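Superoxide dismutase [Mn/Fe] (Aeropyrum pernix, PDB 3AK2) catalyses the dismutation of superoxide to molecular oxygen and hydrogen peroxide at a metal centre that accepts either manganese or iron. Local coordinates at residues A[5-10]-A[74-79]; A[34-39]-A[81-86]; A[145-148]-A[153-156]; A[159-164]-A[193-198]. One frame throughout, in Å; residues are numbered along the deposited sequence.

Contact 1. Residues A[5-10]-A[74-79]. With MN (manganese (II) ion), chain E; EDO (1,2-ethanediol), chain J.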
# COMPACT_ATOMS: atom_id res chain seq x y z
N LYS A 5 -21.63 -18.76 -3.36
CA LYS A 5 -22.43 -18.07 -4.35
C LYS A 5 -21.50 -17.19 -5.18
O LYS A 5 -20.76 -16.36 -4.63
CB LYS A 5 -23.54 -17.23 -3.70
CG LYS A 5 -24.42 -16.49 -4.70
CD LYS A 5 -25.63 -15.85 -4.03
CE LYS A 5 -26.42 -14.99 -5.01
NZ LYS A 5 -27.09 -15.79 -6.08
N ARG A 6 -21.54 -17.40 -6.49
CA ARG A 6 -20.67 -16.68 -7.41
C ARG A 6 -21.12 -15.24 -7.57
O ARG A 6 -22.32 -14.95 -7.57
CB ARG A 6 -20.69 -17.35 -8.79
CG ARG A 6 -19.60 -18.38 -9.01
CD ARG A 6 -19.81 -19.62 -8.16
NE ARG A 6 -18.83 -20.66 -8.46
CZ ARG A 6 -18.65 -21.75 -7.74
NH1 ARG A 6 -19.38 -21.97 -6.65
NH2 ARG A 6 -17.72 -22.64 -8.09
N TYR A 7 -20.14 -14.35 -7.71
CA TYR A 7 -20.41 -12.98 -8.13
C TYR A 7 -20.76 -12.99 -9.60
O TYR A 7 -20.32 -13.86 -10.35
CB TYR A 7 -19.20 -12.08 -7.84
CG TYR A 7 -18.85 -12.12 -6.37
CD1 TYR A 7 -17.72 -12.80 -5.93
CD2 TYR A 7 -19.68 -11.52 -5.43
CE1 TYR A 7 -17.41 -12.86 -4.57
CE2 TYR A 7 -19.38 -11.58 -4.08
CZ TYR A 7 -18.25 -12.26 -3.66
OH TYR A 7 -17.95 -12.33 -2.32
N GLU A 8 -21.58 -12.02 -10.01
CA GLU A 8 -22.02 -11.90 -11.39
C GLU A 8 -21.88 -10.46 -11.85
O GLU A 8 -22.06 -9.53 -11.06
CB GLU A 8 -23.49 -12.30 -11.55
CG GLU A 8 -23.87 -13.66 -10.99
CD GLU A 8 -25.37 -13.80 -10.85
OE1 GLU A 8 -25.87 -13.77 -9.70
OE2 GLU A 8 -26.06 -13.90 -11.88
N LEU A 9 -21.56 -10.29 -13.13
CA LEU A 9 -21.52 -8.97 -13.74
C LEU A 9 -22.94 -8.45 -13.95
O LEU A 9 -23.72 -9.06 -14.69
CB LEU A 9 -20.79 -9.04 -15.09
CG LEU A 9 -20.60 -7.70 -15.81
CD1 LEU A 9 -19.57 -6.87 -15.08
CD2 LEU A 9 -20.18 -7.93 -17.26
N PRO A 10 -23.29 -7.32 -13.30
CA PRO A 10 -24.62 -6.77 -13.55
C PRO A 10 -24.66 -6.06 -14.90
O PRO A 10 -23.62 -5.60 -15.39
CB PRO A 10 -24.78 -5.75 -12.42
CG PRO A 10 -23.39 -5.29 -12.14
CD PRO A 10 -22.52 -6.51 -12.34
N ALA A 74 -13.37 -5.92 -4.18
CA ALA A 74 -13.48 -4.48 -4.10
C ALA A 74 -13.78 -3.87 -5.48
O ALA A 74 -14.64 -3.00 -5.60
CB ALA A 74 -12.23 -3.88 -3.51
N GLY A 75 -13.08 -4.31 -6.52
CA GLY A 75 -13.35 -3.81 -7.86
C GLY A 75 -14.79 -4.07 -8.25
O GLY A 75 -15.47 -3.20 -8.80
N HIS A 76 -15.27 -5.26 -7.94
CA HIS A 76 -16.63 -5.63 -8.25
C HIS A 76 -17.65 -4.72 -7.55
O HIS A 76 -18.49 -4.10 -8.21
CB HIS A 76 -16.86 -7.10 -7.92
CG HIS A 76 -18.27 -7.55 -8.11
ND1 HIS A 76 -19.05 -7.16 -9.18
CD2 HIS A 76 -19.05 -8.37 -7.36
CE1 HIS A 76 -20.24 -7.72 -9.08
NE2 HIS A 76 -20.27 -8.46 -7.99
N ILE A 77 -17.58 -4.61 -6.23
CA ILE A 77 -18.57 -3.80 -5.53
C ILE A 77 -18.48 -2.32 -5.89
O ILE A 77 -19.51 -1.66 -6.03
CB ILE A 77 -18.55 -4.04 -4.00
CG1 ILE A 77 -19.86 -3.53 -3.40
CG2 ILE A 77 -17.29 -3.46 -3.34
CD1 ILE A 77 -20.07 -3.92 -1.96
N MET A 78 -17.27 -1.79 -6.07
CA MET A 78 -17.12 -0.38 -6.42
C MET A 78 -17.75 -0.07 -7.77
O MET A 78 -18.44 0.94 -7.91
CB MET A 78 -15.66 0.07 -6.36
CG MET A 78 -15.00 -0.02 -4.98
SD MET A 78 -15.72 1.08 -3.74
CE MET A 78 -15.07 2.67 -4.27
N HIS A 79 -17.54 -0.93 -8.77
CA HIS A 79 -18.17 -0.71 -10.08
C HIS A 79 -19.68 -0.92 -10.02
O HIS A 79 -20.43 -0.22 -10.70
CB HIS A 79 -17.54 -1.58 -11.17
CG HIS A 79 -16.15 -1.15 -11.54
ND1 HIS A 79 -15.04 -1.50 -10.81
CD2 HIS A 79 -15.70 -0.38 -12.56
CE1 HIS A 79 -13.97 -0.97 -11.35
NE2 HIS A 79 -14.34 -0.28 -12.42
MN MN E . -12.94 1.14 -13.37
C1 EDO J . -23.94 -7.94 -17.93
O1 EDO J . -23.95 -9.34 -17.60
C2 EDO J . -24.15 -7.76 -19.42
O2 EDO J . -24.99 -6.62 -19.66
O HOH W 1 -22.58 -10.26 -7.58
O HOH W 2 -11.64 1.11 -11.70
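The imidazole of His76 is the hub where the N-terminal loop 5-10 meets helix 74-79. Its CD2 lies 3.7 Å from Tyr7 CB and equally near Tyr7 CD2. The two rings are set obliquely, with planes at 63°. On the other side of NE2, His76 CE1 comes within 3.2 Å of Glu8 O, and Pro10 CD sits at the ring edge near its plane. A water in the ring plane joins His76 NE2 (3.0 Å) to Glu8 N (3.2 Å). CG of His76 is anti to the backbone N (chi1 175°), which carries the ring out to the loop. Cutting the ring back to an alanine is likely to open a gap beside Tyr7 and leave the bridging water without its ring partner. Further out, His76 ND1 is hydrogen-bonded to His36, and Tyr7 OH reaches Asp136 and Arg143 of the second subunit. One turn on, His79 points its ring to the metal. His79 ND1 gives a nearly straight bond to Gly75 O (2.7 Å, 164°), which helps to fix the ring's rotation. His79 NE2 then binds manganese at 2.2 Å, with His31, Asp165, His169 and a water completing the metal site of the iron/manganese superoxide dismutases.

Contact 2. Residues A[34-39]-A[81-86]. With EDO (1,2-ethanediol), chain I.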
# COMPACT_ATOMS: atom_id res chain seq x y z
N LYS A 34 -14.81 -5.41 -20.18
CA LYS A 34 -13.45 -5.86 -19.94
C LYS A 34 -13.07 -5.71 -18.47
O LYS A 34 -12.80 -6.71 -17.80
CB LYS A 34 -12.46 -5.15 -20.87
CG LYS A 34 -12.74 -5.33 -22.36
CD LYS A 34 -12.57 -6.79 -22.79
CE LYS A 34 -12.60 -6.95 -24.30
NZ LYS A 34 -13.98 -6.89 -24.85
N HIS A 35 -13.08 -4.49 -17.97
CA HIS A 35 -12.59 -4.24 -16.62
C HIS A 35 -13.49 -4.80 -15.52
O HIS A 35 -13.05 -5.61 -14.71
CB HIS A 35 -12.28 -2.76 -16.41
CG HIS A 35 -11.23 -2.24 -17.34
ND1 HIS A 35 -9.89 -2.52 -17.18
CD2 HIS A 35 -11.33 -1.50 -18.47
CE1 HIS A 35 -9.21 -1.96 -18.15
NE2 HIS A 35 -10.05 -1.33 -18.95
N HIS A 36 -14.76 -4.40 -15.50
CA HIS A 36 -15.63 -4.88 -14.44
C HIS A 36 -15.73 -6.41 -14.50
O HIS A 36 -15.61 -7.09 -13.48
CB HIS A 36 -17.00 -4.22 -14.49
CG HIS A 36 -17.86 -4.51 -13.29
ND1 HIS A 36 -19.10 -3.93 -13.10
CD2 HIS A 36 -17.65 -5.31 -12.22
CE1 HIS A 36 -19.62 -4.38 -11.98
NE2 HIS A 36 -18.77 -5.22 -11.42
N ASN A 37 -15.89 -6.96 -15.71
CA ASN A 37 -15.95 -8.41 -15.88
C ASN A 37 -14.74 -9.13 -15.29
O ASN A 37 -14.86 -10.18 -14.66
CB ASN A 37 -16.10 -8.78 -17.36
CG ASN A 37 -16.62 -10.19 -17.56
OD1 ASN A 37 -17.53 -10.64 -16.86
ND2 ASN A 37 -16.05 -10.90 -18.52
N THR A 38 -13.56 -8.54 -15.49
CA THR A 38 -12.32 -9.11 -14.97
C THR A 38 -12.33 -9.20 -13.44
O THR A 38 -11.87 -10.18 -12.87
CB THR A 38 -11.10 -8.33 -15.50
OG1 THR A 38 -10.98 -8.56 -16.91
CG2 THR A 38 -9.81 -8.77 -14.82
N TYR A 39 -12.87 -8.17 -12.78
CA TYR A 39 -12.92 -8.20 -11.32
C TYR A 39 -13.89 -9.27 -10.82
O TYR A 39 -13.61 -9.98 -9.85
CB TYR A 39 -13.26 -6.83 -10.73
CG TYR A 39 -12.41 -5.71 -11.29
CD1 TYR A 39 -11.02 -5.82 -11.35
CD2 TYR A 39 -13.00 -4.54 -11.75
CE1 TYR A 39 -10.25 -4.79 -11.88
CE2 TYR A 39 -12.25 -3.52 -12.28
CZ TYR A 39 -10.88 -3.64 -12.34
OH TYR A 39 -10.14 -2.60 -12.85
N ILE A 81 -21.60 -0.09 -7.62
CA ILE A 81 -22.16 1.17 -7.13
C ILE A 81 -22.01 2.27 -8.19
O ILE A 81 -22.93 3.07 -8.41
CB ILE A 81 -21.50 1.59 -5.80
CG1 ILE A 81 -21.74 0.51 -4.73
CG2 ILE A 81 -22.02 2.95 -5.34
CD1 ILE A 81 -20.92 0.69 -3.47
N PHE A 82 -20.86 2.29 -8.87
CA PHE A 82 -20.52 3.31 -9.87
C PHE A 82 -21.57 3.45 -10.98
O PHE A 82 -21.97 4.57 -11.31
CB PHE A 82 -19.14 3.00 -10.46
CG PHE A 82 -18.62 4.02 -11.43
CD1 PHE A 82 -18.47 5.36 -11.07
CD2 PHE A 82 -18.23 3.64 -12.71
CE1 PHE A 82 -17.97 6.30 -11.98
CE2 PHE A 82 -17.72 4.56 -13.63
CZ PHE A 82 -17.60 5.89 -13.26
N TRP A 83 -22.02 2.34 -11.56
CA TRP A 83 -22.94 2.44 -12.70
C TRP A 83 -24.28 3.12 -12.36
O TRP A 83 -24.64 4.09 -13.02
CB TRP A 83 -23.18 1.09 -13.39
CG TRP A 83 -21.96 0.27 -13.68
CD1 TRP A 83 -21.76 -1.03 -13.31
CD2 TRP A 83 -20.80 0.66 -14.44
NE1 TRP A 83 -20.54 -1.47 -13.78
CE2 TRP A 83 -19.94 -0.47 -14.48
CE3 TRP A 83 -20.41 1.83 -15.10
CZ2 TRP A 83 -18.71 -0.44 -15.13
CZ3 TRP A 83 -19.18 1.85 -15.75
CH2 TRP A 83 -18.35 0.72 -15.76
N PRO A 84 -25.03 2.61 -11.36
CA PRO A 84 -26.29 3.28 -11.01
C PRO A 84 -26.11 4.65 -10.35
O PRO A 84 -27.08 5.42 -10.28
CB PRO A 84 -26.97 2.30 -10.06
CG PRO A 84 -25.85 1.51 -9.46
CD PRO A 84 -24.82 1.40 -10.54
N ASN A 85 -24.90 4.96 -9.88
CA ASN A 85 -24.56 6.31 -9.43
C ASN A 85 -24.62 7.33 -10.57
O ASN A 85 -24.55 8.53 -10.33
CB ASN A 85 -23.14 6.36 -8.86
CG ASN A 85 -23.05 6.05 -7.36
OD1 ASN A 85 -21.94 5.97 -6.84
ND2 ASN A 85 -24.18 5.89 -6.68
N MET A 86 -24.72 6.84 -11.80
CA MET A 86 -24.81 7.71 -12.97
C MET A 86 -26.12 7.47 -13.71
O MET A 86 -26.78 6.44 -13.50
CB MET A 86 -23.62 7.50 -13.92
CG MET A 86 -22.28 7.82 -13.28
SD MET A 86 -20.86 7.63 -14.37
CE MET A 86 -20.83 5.86 -14.64
C1 EDO I . -9.42 -6.13 -18.65
O1 EDO I . -8.72 -6.81 -19.69
C2 EDO I . -8.60 -6.20 -17.36
O2 EDO I . -8.98 -5.13 -16.49
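Trp83 meets His36 through a single side-chain hydrogen bond, and its neighbour Phe82 covers part of one indole face. Ile81 comes first, near the end of helix 62-82. Its O accepts the backbone bond from Asn85 N. Phe82 follows and lays CD2 3.5 Å above one face of the Trp83 indole, toward the rim. Met86 CE in turn lies over a face of the Phe82 ring, offset toward its rim.

Trp83 itself carries the contact. Its CG stands anti to the carbonyl carbon (chi1 -47°), and the indole extends toward helix 34-39. Trp83 NE1 donates to His36 ND1 at 2.9 Å, with an N-H...N angle of 166°. The acceptor lies close to the indole plane, while the donor is tilted 18° from the imidazole plane. The rings meet rim to rim, with planes at 33°. Because ND1 accepts here, the proton of His36 is probably on NE2. Trp83 also meets the metal ligand His31 edge to face.

Pro84 and Asn85 carry the chain round a type I turn, closed by Met86 N to Trp83 O at 3.0 Å. Asn85 bonds to Val163, Ile161 and Asp194. With the Trp83 side chain about 6 Å from the manganese, this is the second shell of an iron/manganese superoxide dismutase site, where the two long helices of the alpha-hairpin domain meet.

Contact 3. Residues A[145-148]-A[153-156]. With EDO (1,2-ethanediol), chain F.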
# COMPACT_ATOMS: atom_id res chain seq x y z
N LEU A 145 -13.66 10.47 1.30
CA LEU A 145 -12.31 9.92 1.31
C LEU A 145 -11.88 9.48 -0.09
O LEU A 145 -12.69 9.46 -1.03
CB LEU A 145 -12.16 8.77 2.32
CG LEU A 145 -12.78 7.40 2.00
CD1 LEU A 145 -12.12 6.31 2.82
CD2 LEU A 145 -14.30 7.38 2.19
N GLN A 146 -10.60 9.15 -0.23
CA GLN A 146 -10.07 8.52 -1.43
C GLN A 146 -9.84 7.04 -1.19
O GLN A 146 -9.56 6.61 -0.06
CB GLN A 146 -8.72 9.11 -1.81
CG GLN A 146 -8.74 10.57 -2.18
CD GLN A 146 -7.34 11.11 -2.41
OE1 GLN A 146 -6.36 10.58 -1.88
NE2 GLN A 146 -7.24 12.18 -3.19
N VAL A 147 -9.93 6.28 -2.27
CA VAL A 147 -9.49 4.89 -2.27
C VAL A 147 -8.47 4.73 -3.40
O VAL A 147 -8.71 5.20 -4.51
CB VAL A 147 -10.69 3.92 -2.45
CG1 VAL A 147 -10.22 2.48 -2.63
CG2 VAL A 147 -11.65 4.03 -1.27
N GLU A 148 -7.34 4.10 -3.10
CA GLU A 148 -6.34 3.77 -4.12
C GLU A 148 -6.55 2.33 -4.57
O GLU A 148 -7.03 1.50 -3.79
CB GLU A 148 -4.92 4.00 -3.60
CG GLU A 148 -4.59 5.49 -3.45
CD GLU A 148 -3.19 5.77 -2.92
OE1 GLU A 148 -2.99 6.88 -2.39
OE2 GLU A 148 -2.30 4.89 -3.03
N LEU A 153 -6.77 2.29 1.44
CA LEU A 153 -7.37 3.46 2.12
C LEU A 153 -8.85 3.30 2.43
O LEU A 153 -9.41 4.09 3.20
CB LEU A 153 -7.15 4.79 1.37
CG LEU A 153 -5.73 5.16 0.96
CD1 LEU A 153 -5.71 6.51 0.24
CD2 LEU A 153 -4.78 5.18 2.15
N MET A 154 -9.51 2.30 1.84
CA MET A 154 -10.88 2.01 2.26
C MET A 154 -10.87 1.48 3.69
O MET A 154 -9.92 0.80 4.10
CB MET A 154 -11.58 1.04 1.30
CG MET A 154 -13.08 0.89 1.58
SD MET A 154 -13.93 2.48 1.67
CE MET A 154 -15.53 1.99 2.30
N THR A 155 -11.91 1.81 4.44
CA THR A 155 -12.01 1.41 5.84
C THR A 155 -13.26 0.58 6.02
O THR A 155 -14.17 0.61 5.19
CB THR A 155 -12.10 2.63 6.79
OG1 THR A 155 -13.41 3.19 6.73
CG2 THR A 155 -11.08 3.70 6.42
N ALA A 156 -13.31 -0.15 7.13
CA ALA A 156 -14.53 -0.78 7.59
C ALA A 156 -15.56 0.30 7.93
O ALA A 156 -15.20 1.47 8.15
CB ALA A 156 -14.25 -1.64 8.80
C1 EDO F . -0.59 0.78 -4.76
O1 EDO F . -1.01 -0.11 -5.80
C2 EDO F . -1.80 1.50 -4.20
O2 EDO F . -1.93 2.77 -4.85
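Leu153 packs back against the strand it has just left, in the connection between strands 141-148 and 159-165 of the three-stranded antiparallel sheet in the C-terminal domain. It has the most surface buried of any residue here. Leu153 CB rests 3.3 Å from Gln146 O, and its CA is the one nearest Val147. The branch runs along the strand toward Glu148, and CD1 stops 3.8 Å from Glu148 OE1.

Met154 comes next in buried area. Its side chain crosses Val147, with CB 3.9 Å and SD 4.0 Å from Val147 CG2. The chain bends at chi2 (52°), which turns the sulfur back toward the strand. Met154 of the second subunit packs on it, so this contact lies at a subunit interface.

Leu145 is the third. Its CG lies between the backbone N and the carbonyl carbon (chi1 74°), and this brings CD1 to 3.5 Å from Leu153 O and 4.4 Å from Met154 SD. Leu153 O also accepts a hydrogen bond from Ser70 of the second subunit.

Glu148 closes the far end. Its extended chain crosses Leu153 at a slant, with CG 4.0 Å from Leu153 CD1. OE1 forms a salt bridge with Arg67 of the second subunit, and OE2 forms one with Lys149 of the third. A glutamine in its place would probably leave Arg67 and Lys149 of those subunits without their opposite charge. A 1,2-ethanediol, presumably a crystallisation additive, donates from O2 to Glu148 OE2 at 2.8 Å.

Contact 4. Residues A[159-164]-A[193-198]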
# COMPACT_ATOMS: atom_id res chain seq x y z
N VAL A 159 -20.00 3.44 4.43
CA VAL A 159 -20.82 2.90 3.35
C VAL A 159 -20.77 3.85 2.16
O VAL A 159 -21.34 4.94 2.24
CB VAL A 159 -22.29 2.76 3.80
CG1 VAL A 159 -23.16 2.23 2.67
CG2 VAL A 159 -22.40 1.88 5.04
N PRO A 160 -20.09 3.47 1.06
CA PRO A 160 -20.09 4.34 -0.11
C PRO A 160 -21.49 4.54 -0.67
O PRO A 160 -22.20 3.56 -0.92
CB PRO A 160 -19.20 3.59 -1.12
CG PRO A 160 -18.38 2.67 -0.29
CD PRO A 160 -19.28 2.26 0.83
N ILE A 161 -21.89 5.80 -0.84
CA ILE A 161 -23.18 6.11 -1.46
C ILE A 161 -23.03 6.80 -2.83
O ILE A 161 -23.95 6.77 -3.65
CB ILE A 161 -24.13 6.92 -0.53
CG1 ILE A 161 -23.57 8.31 -0.19
CG2 ILE A 161 -24.44 6.11 0.73
CD1 ILE A 161 -24.58 9.25 0.48
N LEU A 162 -21.86 7.39 -3.05
CA LEU A 162 -21.52 8.00 -4.33
C LEU A 162 -20.03 7.84 -4.57
O LEU A 162 -19.22 8.25 -3.74
CB LEU A 162 -21.92 9.48 -4.37
CG LEU A 162 -21.51 10.25 -5.64
CD1 LEU A 162 -22.16 9.68 -6.90
CD2 LEU A 162 -21.86 11.72 -5.49
N VAL A 163 -19.67 7.26 -5.71
CA VAL A 163 -18.27 7.02 -6.04
C VAL A 163 -17.96 7.52 -7.45
O VAL A 163 -18.83 7.47 -8.33
CB VAL A 163 -17.86 5.51 -5.91
CG1 VAL A 163 -18.17 4.98 -4.51
CG2 VAL A 163 -18.53 4.65 -6.97
N ILE A 164 -16.75 8.01 -7.65
CA ILE A 164 -16.25 8.32 -8.98
C ILE A 164 -14.97 7.52 -9.23
O ILE A 164 -14.04 7.55 -8.43
CB ILE A 164 -16.02 9.84 -9.23
CG1 ILE A 164 -15.58 10.08 -10.68
CG2 ILE A 164 -15.02 10.42 -8.23
CD1 ILE A 164 -15.30 11.54 -11.05
N ASP A 193 -30.89 10.67 -7.55
CA ASP A 193 -31.94 9.77 -7.08
C ASP A 193 -31.36 8.49 -6.48
O ASP A 193 -31.80 8.03 -5.43
CB ASP A 193 -32.91 9.42 -8.22
CG ASP A 193 -33.97 8.41 -7.79
OD1 ASP A 193 -34.77 8.74 -6.89
OD2 ASP A 193 -34.00 7.30 -8.36
N ASP A 194 -30.37 7.92 -7.16
CA ASP A 194 -29.71 6.72 -6.67
C ASP A 194 -28.98 7.01 -5.36
O ASP A 194 -29.08 6.24 -4.41
CB ASP A 194 -28.74 6.17 -7.72
CG ASP A 194 -28.01 4.93 -7.25
OD1 ASP A 194 -28.59 3.83 -7.32
OD2 ASP A 194 -26.85 5.06 -6.81
N VAL A 195 -28.26 8.13 -5.32
CA VAL A 195 -27.53 8.53 -4.11
C VAL A 195 -28.49 8.70 -2.93
O VAL A 195 -28.20 8.24 -1.82
CB VAL A 195 -26.68 9.80 -4.34
CG1 VAL A 195 -25.90 10.17 -3.08
CG2 VAL A 195 -25.70 9.60 -5.49
N GLU A 196 -29.62 9.36 -3.17
CA GLU A 196 -30.65 9.56 -2.15
C GLU A 196 -31.19 8.23 -1.62
O GLU A 196 -31.34 8.06 -0.40
CB GLU A 196 -31.80 10.42 -2.72
CG GLU A 196 -32.91 10.76 -1.72
CD GLU A 196 -32.52 11.82 -0.70
OE1 GLU A 196 -31.47 12.48 -0.88
OE2 GLU A 196 -33.26 12.00 0.28
N LYS A 197 -31.46 7.30 -2.52
CA LYS A 197 -31.94 5.98 -2.13
C LYS A 197 -30.90 5.20 -1.31
O LYS A 197 -31.25 4.52 -0.35
CB LYS A 197 -32.39 5.17 -3.35
CG LYS A 197 -33.72 5.63 -3.91
CD LYS A 197 -34.07 4.91 -5.20
CE LYS A 197 -35.52 5.13 -5.60
NZ LYS A 197 -35.89 6.58 -5.70
N ARG A 198 -29.63 5.34 -1.67
CA ARG A 198 -28.54 4.73 -0.91
C ARG A 198 -28.42 5.33 0.49
O ARG A 198 -28.30 4.60 1.48
CB ARG A 198 -27.21 4.84 -1.67
CG ARG A 198 -27.19 3.93 -2.87
CD ARG A 198 -25.91 4.00 -3.68
NE ARG A 198 -26.12 3.25 -4.92
CZ ARG A 198 -26.00 1.93 -5.04
NH1 ARG A 198 -25.61 1.18 -4.01
NH2 ARG A 198 -26.26 1.35 -6.20
O HOH W 3 -24.37 1.83 -1.56
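A classic beta bulge interrupts strand 159-165, where Ile161 and Leu162 both face Leu133 of the neighbouring strand. Helix 193-198 packs against this corner. Val195 fits between the two bulge residues: its CG1 meets Ile161 CD1 at 3.9 Å, and its CG2 meets Leu162 CD1 at 3.8 Å. The Ile161 and Val195 side chains cross at about a right angle. With CG1 between the backbone N and the carbonyl carbon (chi1 64°), Ile161 sends CD1 to Val195 and CG2 to Arg198 CB.

Arg198 runs past Ile161 in the opposite direction, extended from CG to NE. Its CD comes within 3.4 Å of Ile161 O, an oxygen that accepts a hydrogen bond from Asn85. At the guanidinium edge, NE donates to Asp194 OD2 (2.7 Å, 162°), meeting the carboxylate on its syn side. NH1 gives to a water at 2.8 Å, and that water donates to Pro160 O. NH1 also bonds Tyr210 O of the second subunit. The salt bridge probably helps to steady an arginine that serves both strand and subunit interface. A helix packed on the bulged strand of a three-stranded sheet belongs to the alpha+beta C-terminal domain of this superoxide dismutase family.

Along the chain, contacts 1 and 2 come first and cross, since their segments alternate within the alpha-hairpin domain. Contacts 3 and 4 follow in series in the C-terminal domain. Contacts 1 and 2 share helix 62-82, and their centres are about 8 Å apart. Contacts 3 and 4 reach the same antiparallel sheet, with centres about 16 Å apart. The two domains meet between contacts 2 and 4, where Asn85 bonds Asp194 and Val163, and lightly between contacts 1 and 4. Contact 3 touches neither contact 1 nor contact 2. All four contacts have neighbours in other subunits, so the surroundings of the metal are linked to the assembly.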